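Local structure of azurocidin (Homo sapiens, 1A7S) at residues A16-Q21 with R34-A39; S51-G56 with L93-E98. The protein is a serine protease homologue from neutrophil granules that binds heparin, kills many Gram-negative bacteria and attracts monocytes and fibroblasts. All coordinates share one frame; numbering follows the deposited sequence.

Contact 1 of 2, residues A16-Q21 with R34-A39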
ATOM      1  N   ALA A  16      -4.810  -4.310  -2.811  1.00  7.37           N
ATOM      2  CA  ALA A  16      -5.734  -3.592  -3.680  1.00  7.41           C
ATOM      3  C   ALA A  16      -4.995  -2.993  -4.854  1.00  7.08           C
ATOM      4  O   ALA A  16      -3.859  -2.567  -4.726  1.00  8.17           O
ATOM      5  CB  ALA A  16      -6.344  -2.431  -2.862  1.00  8.47           C
ATOM      6  N   SER A  17      -5.698  -2.914  -5.970  1.00  7.26           N
ATOM      7  CA  SER A  17      -5.331  -2.158  -7.162  1.00  7.87           C
ATOM      8  C   SER A  17      -6.293  -0.966  -7.225  1.00  6.97           C
ATOM      9  O   SER A  17      -7.489  -1.164  -7.248  1.00  9.16           O
ATOM     10  CB  SER A  17      -5.431  -3.025  -8.402  1.00  7.72           C
ATOM     11  OG  SER A  17      -5.315  -2.244  -9.570  1.00  7.63           O
ATOM     12  N   ILE A  18      -5.767   0.244  -7.211  1.00  7.42           N
ATOM     13  CA  ILE A  18      -6.537   1.487  -7.322  1.00  8.22           C
ATOM     14  C   ILE A  18      -6.410   1.966  -8.764  1.00  7.59           C
ATOM     15  O   ILE A  18      -5.302   2.104  -9.298  1.00  8.14           O
ATOM     16  CB  ILE A  18      -6.037   2.542  -6.321  1.00  9.57           C
ATOM     17  CG1 ILE A  18      -5.700   2.015  -4.956  1.00 11.87           C
ATOM     18  CG2 ILE A  18      -7.085   3.632  -6.270  1.00 11.31           C
ATOM     19  CD1 ILE A  18      -6.636   1.294  -4.158  1.00 18.53           C
ATOM     20  N   GLN A  19      -7.569   2.164  -9.386  1.00  7.75           N
ATOM     21  CA  GLN A  19      -7.640   2.352 -10.834  1.00  9.24           C
ATOM     22  C   GLN A  19      -8.388   3.606 -11.190  1.00  9.33           C
ATOM     23  O   GLN A  19      -9.364   4.002 -10.525  1.00 10.81           O
ATOM     24  CB  GLN A  19      -8.319   1.107 -11.469  1.00  9.32           C
ATOM     25  CG  GLN A  19      -7.566  -0.167 -11.129  1.00  9.31           C
ATOM     26  CD  GLN A  19      -7.926  -1.403 -11.912  1.00  9.22           C
ATOM     27  OE1 GLN A  19      -7.233  -2.454 -11.764  1.00 10.91           O
ATOM     28  NE2 GLN A  19      -8.926  -1.329 -12.715  1.00  8.98           N
ATOM     29  N   ASN A  20      -7.963   4.229 -12.294  1.00  9.29           N
ATOM     30  CA  ASN A  20      -8.558   5.437 -12.859  1.00 10.90           C
ATOM     31  C   ASN A  20      -8.966   5.080 -14.293  1.00 10.38           C
ATOM     32  O   ASN A  20      -8.075   4.793 -15.132  1.00 10.00           O
ATOM     33  CB  ASN A  20      -7.514   6.560 -12.845  1.00 15.82           C
ATOM     34  CG  ASN A  20      -7.884   7.838 -13.474  1.00 20.45           C
ATOM     35  OD1 ASN A  20      -8.897   7.993 -14.153  1.00 19.82           O
ATOM     36  ND2 ASN A  20      -7.008   8.837 -13.386  1.00 23.09           N
ATOM     37  N   GLN A  21     -10.265   5.001 -14.523  1.00  9.98           N
ATOM     38  CA  GLN A  21     -10.762   4.539 -15.839  1.00 10.47           C
ATOM     39  C   GLN A  21     -10.107   3.205 -16.221  1.00  9.38           C
ATOM     40  O   GLN A  21      -9.747   2.976 -17.387  1.00 10.47           O
ATOM     41  CB  GLN A  21     -10.517   5.583 -16.912  1.00 11.12           C
ATOM     42  CG  GLN A  21     -11.221   6.917 -16.599  1.00 13.60           C
ATOM     43  CD  GLN A  21     -12.709   6.785 -16.501  1.00 15.93           C
ATOM     44  OE1 GLN A  21     -13.344   6.016 -17.164  1.00 16.38           O
ATOM     45  NE2 GLN A  21     -13.234   7.650 -15.598  1.00 22.84           N
ATOM     46  N   ARG A  34     -14.800  -2.652   5.033  1.00  9.81           N
ATOM     47  CA  ARG A  34     -15.236  -1.442   4.429  1.00 10.55           C
ATOM     48  C   ARG A  34     -14.175  -0.440   4.077  1.00  8.59           C
ATOM     49  O   ARG A  34     -14.490   0.634   3.537  1.00  8.91           O
ATOM     50  CB  ARG A  34     -16.378  -0.761   5.242  1.00 13.23           C
ATOM     51  CG  ARG A  34     -17.287   0.151   4.528  1.00 20.61           C
ATOM     52  CD  ARG A  34     -18.355   0.693   5.509  1.00 22.60           C
ATOM     53  NE  ARG A  34     -19.184  -0.336   6.061  1.00 22.64           N
ATOM     54  CZ  ARG A  34     -20.379  -0.706   5.559  1.00 23.80           C
ATOM     55  NH1 ARG A  34     -20.770  -0.280   4.356  1.00 20.13           N
ATOM     56  NH2 ARG A  34     -21.174  -1.599   6.193  1.00 27.10           N
ATOM     57  N   PHE A  35     -12.879  -0.708   4.336  1.00  8.00           N
ATOM     58  CA  PHE A  35     -11.874   0.293   4.143  1.00  7.87           C
ATOM     59  C   PHE A  35     -10.550  -0.282   3.600  1.00  6.89           C
ATOM     60  O   PHE A  35     -10.047  -1.292   4.048  1.00  8.01           O
ATOM     61  CB  PHE A  35     -11.487   1.049   5.461  1.00  7.79           C
ATOM     62  CG  PHE A  35     -12.618   1.918   6.002  1.00  8.79           C
ATOM     63  CD1 PHE A  35     -13.533   1.331   6.869  1.00  9.69           C
ATOM     64  CD2 PHE A  35     -12.697   3.234   5.724  1.00  9.50           C
ATOM     65  CE1 PHE A  35     -14.528   2.126   7.416  1.00 10.84           C
ATOM     66  CE2 PHE A  35     -13.691   4.037   6.223  1.00 10.57           C
ATOM     67  CZ  PHE A  35     -14.621   3.453   7.088  1.00 11.63           C
ATOM     68  N   VAL A  36     -10.020   0.466   2.641  1.00  7.45           N
ATOM     69  CA  VAL A  36      -8.706   0.266   2.062  1.00  7.04           C
ATOM     70  C   VAL A  36      -7.772   1.379   2.476  1.00  6.69           C
ATOM     71  O   VAL A  36      -8.107   2.569   2.425  1.00  8.38           O
ATOM     72  CB  VAL A  36      -8.794   0.153   0.526  1.00  7.61           C
ATOM     73  CG1 VAL A  36      -7.433   0.304  -0.158  1.00  8.28           C
ATOM     74  CG2 VAL A  36      -9.337  -1.312   0.191  1.00  7.96           C
ATOM     75  N   MET A  37      -6.572   0.979   2.911  1.00  6.50           N
ATOM     76  CA  MET A  37      -5.499   1.927   3.303  1.00  6.76           C
ATOM     77  C   MET A  37      -4.527   2.085   2.120  1.00  6.51           C
ATOM     78  O   MET A  37      -4.076   1.094   1.543  1.00  7.35           O
ATOM     79  CB  MET A  37      -4.743   1.364   4.509  1.00  6.79           C
ATOM     80  CG  MET A  37      -3.612   2.242   4.984  1.00  8.14           C
ATOM     81  SD  MET A  37      -2.921   1.691   6.568  1.00  8.67           S
ATOM     82  CE  MET A  37      -2.072   0.174   6.084  1.00  9.05           C
ATOM     83  N   THR A  38      -4.223   3.324   1.807  1.00  7.24           N
ATOM     84  CA  THR A  38      -3.343   3.681   0.709  1.00  6.94           C
ATOM     85  C   THR A  38      -2.626   4.991   1.074  1.00  6.85           C
ATOM     86  O   THR A  38      -2.639   5.408   2.245  1.00  7.64           O
ATOM     87  CB  THR A  38      -4.137   3.797  -0.598  1.00  8.05           C
ATOM     88  OG1 THR A  38      -3.284   3.963  -1.714  1.00  7.71           O
ATOM     89  CG2 THR A  38      -5.182   4.840  -0.583  1.00  8.44           C
ATOM     90  N   ALA A  39      -1.913   5.538   0.098  1.00  7.08           N
ATOM     91  CA  ALA A  39      -1.190   6.795   0.283  1.00  7.36           C
ATOM     92  C   ALA A  39      -2.031   7.939  -0.182  1.00  7.46           C
ATOM     93  O   ALA A  39      -2.639   7.920  -1.262  1.00  8.25           O
ATOM     94  CB  ALA A  39       0.125   6.735  -0.502  1.00  8.24           C
TER
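S17 OG, on the side of its strand turned from the neighbours A16 and I18 that touch V36 and T38, is gripped by two groups. It donates to Q19 OE1 at 2.9 Å, landing in the carbonyl plane on a lone pair at a C=O...donor angle of 113°, and it is also hydrogen-bonded to H24 ND1. The first bond ties S17 to Q19, two residues further on along one face of strand 15-20; the second joins it to strand 23-32. The alternate residues A16 and I18 point from the other face into the apolar interior. There V36 CG1 is the shared partner, lying 4.0 Å from A16 CB and 4.2 Å from I18 CD1. V36 places this methyl anti to the backbone N (chi1 165°), and I18 and V36 meet tip to tip. The approach of T38 is looser: its OG1 lies 4.5 Å from I18 CG1 and spends its polarity on the carbonyl oxygen G27 O, which leaves the hydroxyl satisfied within an otherwise apolar setting. The strand axes are 9.1 Å apart and run at 80° to each other, a separation bridged by side chains across the interior, between strands that flank 23-32 in the barrel. The fold is the six-stranded antiparallel N-terminal barrel of the chymotrypsin family. Strand 23-32 pairs with both strands and adds F25 and L30 to the packing, strand 51-55 contributes V53 beside V36 and L55 beside A16, and L93 of strand 91-95 lies against T38.

Contact 2 of 2, residues S51-G56 with L93-E98. With EOH (ethanol), chain J; EOH (ethanol), chain Q; EOH (ethanol), chain E.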
ATOM      1  N   SER A  51     -12.017   7.191  -8.993  1.00 14.20           N
ATOM      2  CA  SER A  51     -11.237   6.020  -9.036  1.00 12.42           C
ATOM      3  C   SER A  51     -12.048   4.844  -8.463  1.00 11.44           C
ATOM      4  O   SER A  51     -12.979   5.059  -7.690  1.00 12.80           O
ATOM      5  CB  SER A  51      -9.962   6.163  -8.106  1.00 14.74           C
ATOM      6  OG  SER A  51      -9.146   7.227  -8.704  1.00 20.85           O
ATOM      7  N   THR A  52     -11.611   3.649  -8.846  1.00 10.78           N
ATOM      8  CA  THR A  52     -12.154   2.430  -8.323  1.00 10.38           C
ATOM      9  C   THR A  52     -11.110   1.600  -7.598  1.00  8.87           C
ATOM     10  O   THR A  52      -9.913   1.885  -7.708  1.00  9.81           O
ATOM     11  CB  THR A  52     -12.759   1.538  -9.427  1.00 11.11           C
ATOM     12  OG1 THR A  52     -11.762   1.183 -10.319  1.00 11.03           O
ATOM     13  CG2 THR A  52     -13.921   2.285 -10.096  1.00 15.96           C
ATOM     14  N   VAL A  53     -11.599   0.651  -6.796  1.00  8.94           N
ATOM     15  CA  VAL A  53     -10.759  -0.227  -6.007  1.00  8.82           C
ATOM     16  C   VAL A  53     -11.044  -1.660  -6.422  1.00  8.80           C
ATOM     17  O   VAL A  53     -12.199  -2.053  -6.376  1.00 10.63           O
ATOM     18  CB  VAL A  53     -10.996  -0.085  -4.485  1.00  9.58           C
ATOM     19  CG1 VAL A  53     -10.170  -1.097  -3.711  1.00 13.09           C
ATOM     20  CG2 VAL A  53     -10.709   1.343  -4.050  1.00 11.77           C
ATOM     21  N   VAL A  54     -10.017  -2.395  -6.809  1.00  8.24           N
ATOM     22  CA  VAL A  54     -10.131  -3.778  -7.172  1.00  8.67           C
ATOM     23  C   VAL A  54      -9.390  -4.654  -6.175  1.00  8.01           C
ATOM     24  O   VAL A  54      -8.189  -4.481  -5.961  1.00  8.72           O
ATOM     25  CB  VAL A  54      -9.565  -4.030  -8.594  1.00  9.65           C
ATOM     26  CG1 VAL A  54      -9.804  -5.489  -9.001  1.00 11.79           C
ATOM     27  CG2 VAL A  54     -10.214  -3.119  -9.602  1.00 10.79           C
ATOM     28  N   LEU A  55     -10.120  -5.564  -5.557  1.00  8.21           N
ATOM     29  CA  LEU A  55      -9.586  -6.578  -4.644  1.00  7.62           C
ATOM     30  C   LEU A  55      -9.634  -7.942  -5.313  1.00  7.66           C
ATOM     31  O   LEU A  55     -10.478  -8.163  -6.204  1.00  8.59           O
ATOM     32  CB  LEU A  55     -10.414  -6.599  -3.368  1.00  8.12           C
ATOM     33  CG  LEU A  55     -10.574  -5.271  -2.612  1.00  9.27           C
ATOM     34  CD1 LEU A  55     -11.365  -5.539  -1.323  1.00 11.82           C
ATOM     35  CD2 LEU A  55      -9.239  -4.657  -2.327  1.00 11.04           C
ATOM     36  N   GLY A  56      -8.831  -8.879  -4.883  1.00  7.78           N
ATOM     37  CA  GLY A  56      -8.834 -10.206  -5.437  1.00  8.10           C
ATOM     38  C   GLY A  56      -8.196 -10.341  -6.811  1.00  8.03           C
ATOM     39  O   GLY A  56      -8.330 -11.392  -7.432  1.00  8.95           O
ATOM     40  N   LEU A  93      -9.743   4.788   2.260  1.00  7.60           N
ATOM     41  CA  LEU A  93     -10.832   4.800   1.257  1.00  8.27           C
ATOM     42  C   LEU A  93     -11.962   3.926   1.826  1.00  8.32           C
ATOM     43  O   LEU A  93     -11.792   2.756   2.071  1.00  8.95           O
ATOM     44  CB  LEU A  93     -10.320   4.186  -0.036  1.00  8.50           C
ATOM     45  CG  LEU A  93      -9.044   4.728  -0.668  1.00  9.40           C
ATOM     46  CD1 LEU A  93      -8.662   3.992  -1.921  1.00  9.95           C
ATOM     47  CD2 LEU A  93      -9.143   6.218  -0.890  1.00 11.22           C
ATOM     48  N   GLN A  94     -13.108   4.586   1.999  1.00  8.46           N
ATOM     49  CA  GLN A  94     -14.306   3.814   2.422  1.00  8.74           C
ATOM     50  C   GLN A  94     -14.903   3.222   1.138  1.00  8.71           C
ATOM     51  O   GLN A  94     -15.227   4.010   0.219  1.00 10.14           O
ATOM     52  CB  GLN A  94     -15.294   4.672   3.138  1.00 10.91           C
ATOM     53  CG  GLN A  94     -16.513   3.914   3.627  1.00 12.70           C
ATOM     54  CD  GLN A  94     -17.462   4.653   4.481  1.00 15.37           C
ATOM     55  OE1 GLN A  94     -17.014   5.481   5.316  1.00 15.10           O
ATOM     56  NE2 GLN A  94     -18.726   4.251   4.436  1.00 19.36           N
ATOM     57  N   LEU A  95     -15.050   1.948   1.121  1.00  8.94           N
ATOM     58  CA  LEU A  95     -15.673   1.258  -0.064  1.00  9.68           C
ATOM     59  C   LEU A  95     -17.164   1.438  -0.017  1.00 10.11           C
ATOM     60  O   LEU A  95     -17.743   1.685   1.030  1.00 11.81           O
ATOM     61  CB  LEU A  95     -15.293  -0.231   0.024  1.00  9.73           C
ATOM     62  CG  LEU A  95     -13.829  -0.550   0.176  1.00  8.99           C
ATOM     63  CD1 LEU A  95     -13.632  -2.067   0.236  1.00 10.17           C
ATOM     64  CD2 LEU A  95     -13.008   0.014  -0.911  1.00 10.61           C
ATOM     65  N   ASP A  96     -17.827   1.245  -1.160  1.00 11.09           N
ATOM     66  CA  ASP A  96     -19.257   1.414  -1.270  1.00 11.53           C
ATOM     67  C   ASP A  96     -20.053   0.391  -0.473  1.00 11.99           C
ATOM     68  O   ASP A  96     -21.248   0.577  -0.240  1.00 13.91           O
ATOM     69  CB  ASP A  96     -19.692   1.393  -2.711  1.00 12.95           C
ATOM     70  CG  ASP A  96     -19.486   0.108  -3.487  1.00 14.28           C
ATOM     71  OD1 ASP A  96     -20.249  -0.887  -3.213  1.00 15.78           O
ATOM     72  OD2 ASP A  96     -18.554  -0.088  -4.218  1.00 21.32           O
ATOM     73  N   ARG A  97     -19.429  -0.699  -0.110  1.00 11.59           N
ATOM     74  CA  ARG A  97     -20.092  -1.788   0.646  1.00 12.93           C
ATOM     75  C   ARG A  97     -19.009  -2.599   1.323  1.00 12.61           C
ATOM     76  O   ARG A  97     -17.797  -2.451   1.030  1.00 13.51           O
ATOM     77  CB  ARG A  97     -20.926  -2.630  -0.303  1.00 13.19           C
ATOM     78  CG  ARG A  97     -20.012  -3.456  -1.265  1.00 16.23           C
ATOM     79  CD  ARG A  97     -20.836  -4.056  -2.418  1.00 18.28           C
ATOM     80  NE  ARG A  97     -20.007  -4.964  -3.241  1.00 19.85           N
ATOM     81  CZ  ARG A  97     -19.171  -4.513  -4.194  1.00 19.79           C
ATOM     82  NH1 ARG A  97     -19.122  -3.250  -4.569  1.00 14.92           N
ATOM     83  NH2 ARG A  97     -18.330  -5.396  -4.763  1.00 16.93           N
ATOM     84  N   GLU A  98     -19.349  -3.531   2.198  1.00 12.91           N
ATOM     85  CA  GLU A  98     -18.368  -4.422   2.764  1.00 12.44           C
ATOM     86  C   GLU A  98     -17.872  -5.426   1.734  1.00 11.54           C
ATOM     87  O   GLU A  98     -18.645  -6.052   1.025  1.00 15.27           O
ATOM     88  CB  GLU A  98     -18.966  -5.245   3.949  1.00 14.70           C
ATOM     89  CG  GLU A  98     -19.143  -4.298   5.145  1.00 19.18           C
ATOM     90  CD  GLU A  98     -19.506  -4.934   6.439  1.00 23.08           C
ATOM     91  OE1 GLU A  98     -19.616  -6.167   6.530  1.00 29.58           O
ATOM     92  OE2 GLU A  98     -19.752  -4.180   7.414  1.00 31.52           O
TER
HETATM   93  C1  EOH J 422     -11.737  -2.392 -12.600  1.00 29.73           C
HETATM   94  C2  EOH J 422     -12.855  -3.275 -12.036  1.00 21.68           C
HETATM   95  O   EOH J 422     -11.772  -1.063 -11.993  1.00 24.82           O
HETATM   96  C1  EOH Q 429     -21.484   3.347   5.770  1.00 50.19           C
HETATM   97  C2  EOH Q 429     -21.952   2.615   7.029  1.00 49.90           C
HETATM   98  O   EOH Q 429     -21.085   4.711   6.082  1.00 42.02           O
HETATM   99  C1  EOH E 417      -4.777 -13.147  -6.504  1.00 14.96           C
HETATM  100  C2  EOH E 417      -3.586 -12.372  -6.471  1.00 22.87           C
HETATM  101  O   EOH E 417      -6.145 -13.199  -6.847  1.00 21.95           O
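V53 meets both leucines of strand 91-95, and the contact between the strands is apolar throughout. V53 CG2 lies 4.0 Å from L93 CD1, and V53 CB is 4.1 Å from L95 CD2; the side chains of V53 and L95 cross at about a right angle. Both leucines set CG beside the backbone N (chi1 -53°), which carries their methyl groups inward. Further along, L55 CD1 comes to 4.4 Å from L95 CD1.

Polar interactions lie outside this interface. R97 NH1 forms a salt bridge at 2.9 Å to the syn lone pair of D96 OD1, with the carboxylate oxygen at the edge of the guanidinium; R97 NH2 also bonds T70 O, and D96 OD2 bonds S72 N.

Three ethanol molecules, probably from the crystallisation liquor, bind polar groups of these segments: T52 OG1 lies 2.8 Å from the ethanol O of one, Q94 NE2 donates to the O of another at 2.9 Å, and the third donates to G56 O.

With purely hydrocarbon partners inside, the two strands are held across the barrel interior by dispersion contacts and burial of hydrocarbon, with no directional bond between their side chains, while the D96-R97 pair links the residues after strand 91-95 to strand 69-77.

Contacts 1 and 2 have centres about 6 Å apart and belong to one closed antiparallel barrel of six strands. They come in series along the chain, contact 1 closing before contact 2 opens, yet the barrel interleaves them: strand 35-38 pairs with 91-95, through probable backbone hydrogen bonds V36 O to L93 N and R34 O to L95 N, each 2.8 Å, while 15-20 lies beside 51-55. Each contact thus joins one strand of the pair 15-20/51-55 to one of the pair 35-38/91-95, through the interior, and V36 touches V53 and L95 as well. The two contacts thereby merge, through V36, into a shared apolar interior of the N-terminal barrel of this protease homologue.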